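Alpha-galactosidase (Thermus thermophilus, PDB 6LCJ) probably removes terminal alpha-galactosyl groups from galactosides by hydrolysis and assembles as a hexamer. Local coordinates at residues W439-P442 with E443-G446. Residues are numbered along the deposited sequence; the frame is centred on the assembly and turned at random.
Sequences WLLP and EEKG
Leu441 turns the chain into helix 442-453: Leu441 O accepts Lys445 N at 2.9 Å and a weak bond from Glu444 N, while Pro442 O receives Gly446 N at 3.2 Å. Glu444 folds back over this start. With CG beside its own backbone N (chi1 -63°) and the chain extended beyond, its carboxylate reaches the backbone of Leu441, whose N lies 2.9 Å from Glu444 OE1 and meets it from above the carboxylate plane, 43° out of it. OE2 is held by Thr408 OG1, so each carboxylate oxygen has a partner, which limits the group's rotation. Leu441 lays CB and CG alongside Glu444 OE1, each at 3.8 Å, and also packs on Arg409 of a second subunit. Leu440 rests CB against Lys445 CG at 3.8 Å and brings CD2 near Glu444 CB. Lys445 runs back past Leu440 O, with its CE 3.6 Å from that oxygen, to bond Pro437 O through NZ. An alanine in place of Glu444 would probably leave the Leu441 N-H and Thr408 without their partner and weaken the tie between loop and helix. Only the Glu444 half of a capping box is present, since Leu441, at the N-cap, has no side-chain acceptor to return the bond; Pro442 opens helix 442-453, which follows the loop after barrel strand 431-433.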
loop_
_atom_site.group_PDB
_atom_site.type_symbol
_atom_site.label_atom_id
_atom_site.label_comp_id
_atom_site.label_asym_id
_atom_site.label_seq_id
_atom_site.Cartn_x
_atom_site.Cartn_y
_atom_site.Cartn_z
ATOM N N TRP E 439 23.147 -52.240 -7.964
ATOM C CA TRP E 439 21.740 -51.857 -7.947
ATOM C C TRP E 439 21.002 -52.279 -9.211
ATOM O O TRP E 439 19.772 -52.119 -9.283
ATOM C CB TRP E 439 21.588 -50.344 -7.794
ATOM C CG TRP E 439 21.992 -49.787 -6.477
ATOM C CD1 TRP E 439 22.635 -50.436 -5.471
ATOM C CD2 TRP E 439 21.804 -48.436 -6.029
ATOM N NE1 TRP E 439 22.849 -49.581 -4.425
ATOM C CE2 TRP E 439 22.343 -48.348 -4.740
ATOM C CE3 TRP E 439 21.225 -47.299 -6.594
ATOM C CZ2 TRP E 439 22.321 -47.167 -3.999
ATOM C CZ3 TRP E 439 21.200 -46.129 -5.859
ATOM C CH2 TRP E 439 21.745 -46.069 -4.577
ATOM N N LEU E 440 21.728 -52.794 -10.207
ATOM C CA LEU E 440 21.159 -53.172 -11.494
ATOM C C LEU E 440 20.713 -54.632 -11.488
ATOM O O LEU E 440 21.440 -55.508 -11.014
ATOM C CB LEU E 440 22.196 -52.953 -12.596
ATOM C CG LEU E 440 22.697 -51.532 -12.858
ATOM C CD1 LEU E 440 23.675 -51.556 -14.028
ATOM C CD2 LEU E 440 21.524 -50.612 -13.153
ATOM N N LEU E 441 19.522 -54.893 -12.024
ATOM C CA LEU E 441 19.129 -56.256 -12.363
ATOM C C LEU E 441 19.980 -56.765 -13.532
ATOM O O LEU E 441 20.620 -55.976 -14.233
ATOM C CB LEU E 441 17.642 -56.304 -12.715
ATOM C CG LEU E 441 16.663 -55.807 -11.638
ATOM C CD1 LEU E 441 15.240 -55.723 -12.171
ATOM C CD2 LEU E 441 16.716 -56.681 -10.412
ATOM N N PRO E 442 20.025 -58.087 -13.742
ATOM C CA PRO E 442 20.815 -58.639 -14.873
ATOM C C PRO E 442 20.450 -58.079 -16.241
ATOM O O PRO E 442 21.337 -57.765 -17.042
ATOM C CB PRO E 442 20.518 -60.141 -14.792
ATOM C CG PRO E 442 20.264 -60.377 -13.338
ATOM C CD PRO E 442 19.585 -59.137 -12.806
ATOM N N GLU E 443 19.161 -57.989 -16.544
ATOM C CA GLU E 443 18.694 -57.316 -17.748
ATOM C C GLU E 443 19.283 -55.911 -17.872
ATOM O O GLU E 443 19.652 -55.489 -18.974
ATOM C CB GLU E 443 17.168 -57.256 -17.712
ATOM C CG GLU E 443 16.547 -56.404 -18.783
ATOM C CD GLU E 443 16.172 -54.990 -18.317
ATOM O OE1 GLU E 443 15.735 -54.811 -17.135
ATOM O OE2 GLU E 443 16.329 -54.061 -19.146
ATOM N N GLU E 444 19.372 -55.172 -16.757
ATOM C CA GLU E 444 19.865 -53.794 -16.778
ATOM C C GLU E 444 21.377 -53.727 -16.956
ATOM O O GLU E 444 21.880 -52.831 -17.642
ATOM C CB GLU E 444 19.417 -53.084 -15.497
ATOM C CG GLU E 444 17.883 -52.992 -15.405
ATOM C CD GLU E 444 17.349 -52.563 -14.042
ATOM O OE1 GLU E 444 18.096 -52.596 -13.046
ATOM O OE2 GLU E 444 16.158 -52.199 -13.971
ATOM N N LYS E 445 22.109 -54.679 -16.376
ATOM C CA LYS E 445 23.551 -54.750 -16.582
ATOM C C LYS E 445 23.888 -54.914 -18.051
ATOM O O LYS E 445 24.810 -54.264 -18.564
ATOM C CB LYS E 445 24.133 -55.917 -15.791
ATOM C CG LYS E 445 24.175 -55.680 -14.314
ATOM C CD LYS E 445 25.061 -56.689 -13.604
ATOM C CE LYS E 445 24.574 -56.878 -12.186
ATOM N NZ LYS E 445 25.657 -56.564 -11.234
ATOM N N GLY E 446 23.171 -55.811 -18.735
ATOM C CA GLY E 446 23.418 -56.017 -20.148
ATOM C C GLY E 446 23.109 -54.783 -20.964
ATOM O O GLY E 446 23.832 -54.453 -21.906
#